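PDB 2VSO: eukaryotic initiation factor 4F subunit p150 from Saccharomyces cerevisiae, which scaffolds the cap-binding eIF4F complex for translation initiation and is represented here by its MIF4G middle domain, the part that binds eIF4A. Local coordinates for residues 211-222 / 262-273. Residues are numbered along the deposited sequence; the frame is centred on the assembly and turned at random.
Sequences EETLESVVELLN and ISSRIKFKLIDI
The carboxylate of E215 reaches R265 through a salt bridge, OE2 to NH2 at 2.8 Å. The arginine nitrogen approaches on the syn side of OE2; the two planes are nearly parallel, 12° apart, with each partner tilted out of the other's plane. With CG anti to the backbone N (chi1 -166°) and a bend at chi2, the E215 chain turns across to the helix 264-278. Its other oxygen, OE1, rests against K269 CE, with NZ 4.2 Å away, beyond a salt bridge. One turn earlier, E211 extends its chain over I266, and its OE2 accepts from the backbone N of S263 at 3.1 Å. S263 is also the N-cap, its OG accepting from I266 N. Beneath this polar edge, L214 CB packs on I266 CG2 and V218 CG2 meets L270 CD2 at 3.8 Å; farther along, I273 CG2 lies against L221 CB and the N222 amide. Segments 211-222 and 264-273 run at 28° to each other in the MIF4G helical domain, and L221 and L270 also touch helix 242-257. The contact thus joins an apolar seam to an edge of opposite charges, where E211 may electrostatically favour the helix start at S263 and E215 probably steadies R265 beside the other protein's chain.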
ATOM      1  N   GLU C 211      -7.787 -14.452  -9.936  1.00 63.39           N
ATOM      2  CA  GLU C 211      -6.513 -14.242  -9.271  1.00 63.36           C
ATOM      3  C   GLU C 211      -6.648 -13.837  -7.798  1.00 54.74           C
ATOM      4  O   GLU C 211      -5.787 -14.156  -6.984  1.00 49.31           O
ATOM      5  CB  GLU C 211      -5.631 -13.278 -10.069  1.00 72.68           C
ATOM      6  CG  GLU C 211      -5.041 -13.954 -11.300  1.00100.17           C
ATOM      7  CD  GLU C 211      -3.914 -13.172 -11.940  1.00103.50           C
ATOM      8  OE1 GLU C 211      -3.720 -11.990 -11.578  1.00111.32           O
ATOM      9  OE2 GLU C 211      -3.228 -13.750 -12.814  1.00 89.53           O
ATOM     10  N   GLU C 212      -7.734 -13.156  -7.451  1.00 49.74           N
ATOM     11  CA  GLU C 212      -8.004 -12.827  -6.056  1.00 47.94           C
ATOM     12  C   GLU C 212      -8.232 -14.083  -5.207  1.00 49.34           C
ATOM     13  O   GLU C 212      -7.787 -14.160  -4.066  1.00 53.08           O
ATOM     14  CB  GLU C 212      -9.211 -11.897  -5.941  1.00 57.95           C
ATOM     15  CG  GLU C 212      -9.193 -10.731  -6.908  1.00 72.53           C
ATOM     16  CD  GLU C 212     -10.347  -9.790  -6.669  1.00108.21           C
ATOM     17  OE1 GLU C 212     -11.069  -9.994  -5.668  1.00118.95           O
ATOM     18  OE2 GLU C 212     -10.535  -8.855  -7.477  1.00125.04           O
ATOM     19  N   THR C 213      -8.922 -15.068  -5.773  1.00 47.72           N
ATOM     20  CA  THR C 213      -9.188 -16.315  -5.067  1.00 44.95           C
ATOM     21  C   THR C 213      -7.909 -17.098  -4.796  1.00 53.41           C
ATOM     22  O   THR C 213      -7.677 -17.550  -3.674  1.00 46.10           O
ATOM     23  CB  THR C 213     -10.203 -17.189  -5.836  1.00 47.85           C
ATOM     24  OG1 THR C 213     -11.509 -16.624  -5.687  1.00 70.87           O
ATOM     25  CG2 THR C 213     -10.221 -18.588  -5.295  1.00 38.65           C
ATOM     26  N   LEU C 214      -7.088 -17.242  -5.834  1.00 63.26           N
ATOM     27  CA  LEU C 214      -5.784 -17.900  -5.747  1.00 50.99           C
ATOM     28  C   LEU C 214      -4.870 -17.205  -4.752  1.00 45.63           C
ATOM     29  O   LEU C 214      -4.165 -17.847  -3.982  1.00 46.86           O
ATOM     30  CB  LEU C 214      -5.115 -17.878  -7.115  1.00 60.08           C
ATOM     31  CG  LEU C 214      -5.696 -18.800  -8.168  1.00 56.37           C
ATOM     32  CD1 LEU C 214      -5.320 -18.288  -9.535  1.00 55.14           C
ATOM     33  CD2 LEU C 214      -5.192 -20.217  -7.924  1.00 42.23           C
ATOM     34  N   GLU C 215      -4.861 -15.884  -4.819  1.00 50.33           N
ATOM     35  CA  GLU C 215      -4.172 -15.051  -3.850  1.00 59.73           C
ATOM     36  C   GLU C 215      -4.610 -15.452  -2.447  1.00 56.01           C
ATOM     37  O   GLU C 215      -3.794 -15.628  -1.548  1.00 63.76           O
ATOM     38  CB  GLU C 215      -4.550 -13.592  -4.094  1.00 64.42           C
ATOM     39  CG  GLU C 215      -3.666 -12.595  -3.400  1.00 94.39           C
ATOM     40  CD  GLU C 215      -2.389 -12.346  -4.166  1.00 97.71           C
ATOM     41  OE1 GLU C 215      -1.304 -12.492  -3.562  1.00109.65           O
ATOM     42  OE2 GLU C 215      -2.477 -12.016  -5.372  1.00 76.95           O
ATOM     43  N   SER C 216      -5.922 -15.585  -2.280  1.00 52.92           N
ATOM     44  CA  SER C 216      -6.538 -15.869  -0.997  1.00 40.90           C
ATOM     45  C   SER C 216      -6.090 -17.212  -0.435  1.00 46.55           C
ATOM     46  O   SER C 216      -5.756 -17.304   0.744  1.00 45.59           O
ATOM     47  CB  SER C 216      -8.060 -15.842  -1.142  1.00 52.77           C
ATOM     48  OG  SER C 216      -8.710 -16.291   0.036  1.00 60.00           O
ATOM     49  N   VAL C 217      -6.086 -18.240  -1.284  1.00 34.38           N
ATOM     50  CA  VAL C 217      -5.690 -19.591  -0.895  1.00 44.36           C
ATOM     51  C   VAL C 217      -4.250 -19.658  -0.417  1.00 53.61           C
ATOM     52  O   VAL C 217      -3.968 -20.254   0.623  1.00 57.02           O
ATOM     53  CB  VAL C 217      -5.861 -20.603  -2.044  1.00 55.41           C
ATOM     54  CG1 VAL C 217      -6.111 -21.977  -1.481  1.00 58.05           C
ATOM     55  CG2 VAL C 217      -7.030 -20.214  -2.906  1.00 79.15           C
ATOM     56  N   VAL C 218      -3.345 -19.057  -1.188  1.00 46.24           N
ATOM     57  CA  VAL C 218      -1.932 -19.007  -0.837  1.00 40.26           C
ATOM     58  C   VAL C 218      -1.754 -18.374   0.528  1.00 41.20           C
ATOM     59  O   VAL C 218      -1.162 -18.975   1.424  1.00 53.46           O
ATOM     60  CB  VAL C 218      -1.081 -18.255  -1.905  1.00 33.61           C
ATOM     61  CG1 VAL C 218       0.289 -17.941  -1.366  1.00 38.66           C
ATOM     62  CG2 VAL C 218      -0.970 -19.077  -3.187  1.00 30.14           C
ATOM     63  N   GLU C 219      -2.280 -17.169   0.696  1.00 42.90           N
ATOM     64  CA  GLU C 219      -2.174 -16.484   1.975  1.00 43.04           C
ATOM     65  C   GLU C 219      -2.728 -17.314   3.128  1.00 43.57           C
ATOM     66  O   GLU C 219      -2.147 -17.323   4.214  1.00 51.59           O
ATOM     67  CB  GLU C 219      -2.837 -15.117   1.923  1.00 41.61           C
ATOM     68  CG  GLU C 219      -2.178 -14.152   0.962  1.00 77.95           C
ATOM     69  CD  GLU C 219      -3.006 -12.895   0.749  1.00100.88           C
ATOM     70  OE1 GLU C 219      -4.144 -12.839   1.261  1.00 99.93           O
ATOM     71  OE2 GLU C 219      -2.524 -11.965   0.070  1.00109.22           O
ATOM     72  N   LEU C 220      -3.836 -18.019   2.889  1.00 29.80           N
ATOM     73  CA  LEU C 220      -4.409 -18.898   3.899  1.00 24.86           C
ATOM     74  C   LEU C 220      -3.493 -20.081   4.210  1.00 41.69           C
ATOM     75  O   LEU C 220      -3.176 -20.355   5.357  1.00 44.18           O
ATOM     76  CB  LEU C 220      -5.778 -19.386   3.448  1.00 31.65           C
ATOM     77  CG  LEU C 220      -6.594 -20.187   4.470  1.00 44.84           C
ATOM     78  CD1 LEU C 220      -6.913 -19.360   5.720  1.00 26.47           C
ATOM     79  CD2 LEU C 220      -7.857 -20.667   3.816  1.00 38.93           C
ATOM     80  N   LEU C 221      -3.045 -20.770   3.175  1.00 42.09           N
ATOM     81  CA  LEU C 221      -2.073 -21.833   3.353  1.00 46.55           C
ATOM     82  C   LEU C 221      -0.768 -21.367   4.019  1.00 53.54           C
ATOM     83  O   LEU C 221      -0.125 -22.123   4.747  1.00 51.58           O
ATOM     84  CB  LEU C 221      -1.777 -22.486   2.016  1.00 39.81           C
ATOM     85  CG  LEU C 221      -2.926 -23.324   1.497  1.00 37.79           C
ATOM     86  CD1 LEU C 221      -2.765 -23.546   0.011  1.00 38.62           C
ATOM     87  CD2 LEU C 221      -2.973 -24.629   2.257  1.00 44.33           C
ATOM     88  N   ASN C 222      -0.359 -20.131   3.771  1.00 31.47           N
ATOM     89  CA  ASN C 222       0.825 -19.633   4.451  1.00 46.82           C
ATOM     90  C   ASN C 222       0.565 -19.357   5.924  1.00 50.66           C
ATOM     91  O   ASN C 222       1.415 -19.606   6.769  1.00 54.12           O
ATOM     92  CB  ASN C 222       1.409 -18.407   3.744  1.00 53.65           C
ATOM     93  CG  ASN C 222       2.344 -18.785   2.611  1.00 57.59           C
ATOM     94  OD1 ASN C 222       3.332 -19.493   2.813  1.00 65.77           O
ATOM     95  ND2 ASN C 222       2.034 -18.319   1.411  1.00 51.36           N
ATOM     96  N   ILE C 262      -2.187 -18.083 -16.062  1.00 87.63           N
ATOM     97  CA  ILE C 262      -2.143 -17.137 -14.954  1.00 64.09           C
ATOM     98  C   ILE C 262      -0.877 -16.272 -15.004  1.00 58.35           C
ATOM     99  O   ILE C 262       0.146 -16.668 -15.553  1.00 59.16           O
ATOM    100  CB  ILE C 262      -2.202 -17.872 -13.584  1.00 59.84           C
ATOM    101  CG1 ILE C 262      -1.158 -18.986 -13.544  1.00 58.44           C
ATOM    102  CG2 ILE C 262      -3.585 -18.455 -13.342  1.00 66.32           C
ATOM    103  CD1 ILE C 262      -1.132 -19.757 -12.278  1.00 67.98           C
ATOM    104  N   SER C 263      -0.958 -15.087 -14.416  1.00 44.88           N
ATOM    105  CA  SER C 263       0.174 -14.189 -14.337  1.00 43.73           C
ATOM    106  C   SER C 263       1.357 -14.911 -13.717  1.00 57.64           C
ATOM    107  O   SER C 263       1.190 -15.782 -12.876  1.00 52.09           O
ATOM    108  CB  SER C 263      -0.188 -12.951 -13.510  1.00 54.19           C
ATOM    109  OG  SER C 263       0.003 -13.183 -12.129  1.00 53.51           O
ATOM    110  N   SER C 264       2.557 -14.551 -14.151  1.00 68.17           N
ATOM    111  CA  SER C 264       3.770 -15.139 -13.617  1.00 65.19           C
ATOM    112  C   SER C 264       3.807 -14.977 -12.111  1.00 54.84           C
ATOM    113  O   SER C 264       4.276 -15.856 -11.404  1.00 59.99           O
ATOM    114  CB  SER C 264       5.009 -14.472 -14.232  1.00 58.28           C
ATOM    115  OG  SER C 264       5.218 -14.902 -15.563  1.00 87.06           O
ATOM    116  N   ARG C 265       3.332 -13.833 -11.631  1.00 53.88           N
ATOM    117  CA  ARG C 265       3.396 -13.492 -10.216  1.00 48.07           C
ATOM    118  C   ARG C 265       2.684 -14.553  -9.381  1.00 69.11           C
ATOM    119  O   ARG C 265       3.218 -15.011  -8.370  1.00 70.59           O
ATOM    120  CB  ARG C 265       2.764 -12.116  -9.985  1.00 47.68           C
ATOM    121  CG  ARG C 265       3.117 -11.458  -8.674  1.00 43.53           C
ATOM    122  CD  ARG C 265       2.449 -10.102  -8.569  1.00 50.40           C
ATOM    123  NE  ARG C 265       1.009 -10.242  -8.412  1.00 81.39           N
ATOM    124  CZ  ARG C 265       0.401 -10.388  -7.240  1.00 79.63           C
ATOM    125  NH1 ARG C 265       1.112 -10.394  -6.115  1.00 62.47           N
ATOM    126  NH2 ARG C 265      -0.918 -10.522  -7.201  1.00 76.48           N
ATOM    127  N   ILE C 266       1.482 -14.940  -9.821  1.00 67.29           N
ATOM    128  CA  ILE C 266       0.670 -15.940  -9.130  1.00 53.96           C
ATOM    129  C   ILE C 266       1.247 -17.336  -9.308  1.00 60.51           C
ATOM    130  O   ILE C 266       1.192 -18.158  -8.396  1.00 83.61           O
ATOM    131  CB  ILE C 266      -0.806 -15.950  -9.614  1.00 51.89           C
ATOM    132  CG1 ILE C 266      -1.364 -14.538  -9.721  1.00 60.71           C
ATOM    133  CG2 ILE C 266      -1.663 -16.723  -8.649  1.00 58.45           C
ATOM    134  CD1 ILE C 266      -1.741 -13.943  -8.397  1.00 66.67           C
ATOM    135  N   LYS C 267       1.784 -17.607 -10.493  1.00 53.27           N
ATOM    136  CA  LYS C 267       2.403 -18.895 -10.782  1.00 46.48           C
ATOM    137  C   LYS C 267       3.598 -19.107  -9.873  1.00 43.05           C
ATOM    138  O   LYS C 267       3.906 -20.232  -9.504  1.00 53.61           O
ATOM    139  CB  LYS C 267       2.849 -18.989 -12.237  1.00 46.66           C
ATOM    140  CG  LYS C 267       3.340 -20.380 -12.618  1.00 74.61           C
ATOM    141  CD  LYS C 267       4.078 -20.384 -13.945  1.00 93.23           C
ATOM    142  CE  LYS C 267       5.359 -19.565 -13.864  1.00114.56           C
ATOM    143  NZ  LYS C 267       5.946 -19.293 -15.209  1.00127.65           N
ATOM    144  N   PHE C 268       4.265 -18.014  -9.511  1.00 40.91           N
ATOM    145  CA  PHE C 268       5.399 -18.084  -8.605  1.00 57.23           C
ATOM    146  C   PHE C 268       4.938 -18.359  -7.187  1.00 47.53           C
ATOM    147  O   PHE C 268       5.612 -19.064  -6.453  1.00 51.26           O
ATOM    148  CB  PHE C 268       6.250 -16.800  -8.640  1.00 73.27           C
ATOM    149  CG  PHE C 268       7.115 -16.670  -9.867  1.00 66.95           C
ATOM    150  CD1 PHE C 268       7.400 -15.423 -10.399  1.00 52.05           C
ATOM    151  CD2 PHE C 268       7.627 -17.793 -10.495  1.00 60.06           C
ATOM    152  CE1 PHE C 268       8.181 -15.306 -11.526  1.00 60.36           C
ATOM    153  CE2 PHE C 268       8.404 -17.674 -11.629  1.00 53.54           C
ATOM    154  CZ  PHE C 268       8.684 -16.429 -12.140  1.00 62.77           C
ATOM    155  N   LYS C 269       3.802 -17.783  -6.799  1.00 52.61           N
ATOM    156  CA  LYS C 269       3.230 -18.012  -5.467  1.00 56.29           C
ATOM    157  C   LYS C 269       2.825 -19.471  -5.262  1.00 50.10           C
ATOM    158  O   LYS C 269       3.127 -20.069  -4.235  1.00 54.77           O
ATOM    159  CB  LYS C 269       2.025 -17.097  -5.221  1.00 52.51           C
ATOM    160  CG  LYS C 269       2.396 -15.652  -4.909  1.00 48.17           C
ATOM    161  CD  LYS C 269       1.174 -14.726  -4.962  1.00 46.39           C
ATOM    162  CE  LYS C 269       1.440 -13.442  -4.199  1.00 49.91           C
ATOM    163  NZ  LYS C 269       2.729 -12.814  -4.598  1.00 82.06           N
ATOM    164  N   LEU C 270       2.151 -20.035  -6.257  1.00 34.32           N
ATOM    165  CA  LEU C 270       1.733 -21.422  -6.218  1.00 32.63           C
ATOM    166  C   LEU C 270       2.899 -22.401  -6.157  1.00 46.93           C
ATOM    167  O   LEU C 270       2.862 -23.377  -5.427  1.00 53.40           O
ATOM    168  CB  LEU C 270       0.856 -21.736  -7.429  1.00 41.57           C
ATOM    169  CG  LEU C 270      -0.338 -20.806  -7.628  1.00 41.99           C
ATOM    170  CD1 LEU C 270      -0.999 -21.064  -8.971  1.00 46.61           C
ATOM    171  CD2 LEU C 270      -1.332 -20.991  -6.498  1.00 49.18           C
ATOM    172  N   ILE C 271       3.930 -22.148  -6.949  1.00 72.47           N
ATOM    173  CA  ILE C 271       5.089 -23.027  -6.989  1.00 65.93           C
ATOM    174  C   ILE C 271       5.828 -22.985  -5.649  1.00 62.05           C
ATOM    175  O   ILE C 271       6.457 -23.962  -5.234  1.00 53.98           O
ATOM    176  CB  ILE C 271       6.009 -22.672  -8.178  1.00 47.55           C
ATOM    177  CG1 ILE C 271       5.394 -23.188  -9.476  1.00 40.54           C
ATOM    178  CG2 ILE C 271       7.393 -23.264  -8.009  1.00 30.07           C
ATOM    179  CD1 ILE C 271       5.887 -22.465 -10.696  1.00 44.54           C
ATOM    180  N   ASP C 272       5.701 -21.861  -4.955  1.00 52.62           N
ATOM    181  CA  ASP C 272       6.361 -21.679  -3.668  1.00 50.29           C
ATOM    182  C   ASP C 272       5.676 -22.306  -2.449  1.00 64.08           C
ATOM    183  O   ASP C 272       6.382 -22.788  -1.569  1.00 68.73           O
ATOM    184  CB  ASP C 272       6.687 -20.208  -3.427  1.00 36.95           C
ATOM    185  CG  ASP C 272       7.783 -19.700  -4.356  1.00 67.83           C
ATOM    186  OD1 ASP C 272       8.192 -20.465  -5.258  1.00 81.48           O
ATOM    187  OD2 ASP C 272       8.234 -18.547  -4.187  1.00 74.49           O
ATOM    188  N   ILE C 273       4.335 -22.312  -2.375  1.00 46.63           N
ATOM    189  CA  ILE C 273       3.683 -23.102  -1.308  1.00 78.34           C
ATOM    190  C   ILE C 273       3.807 -24.594  -1.565  1.00 69.71           C
ATOM    191  O   ILE C 273       3.904 -25.371  -0.624  1.00 61.77           O
ATOM    192  CB  ILE C 273       2.180 -22.767  -1.018  1.00 56.02           C
ATOM    193  CG1 ILE C 273       1.548 -21.988  -2.160  1.00 59.79           C
ATOM    194  CG2 ILE C 273       2.003 -22.081   0.349  1.00 49.38           C
ATOM    195  CD1 ILE C 273       0.820 -22.864  -3.135  1.00 59.59           C
TER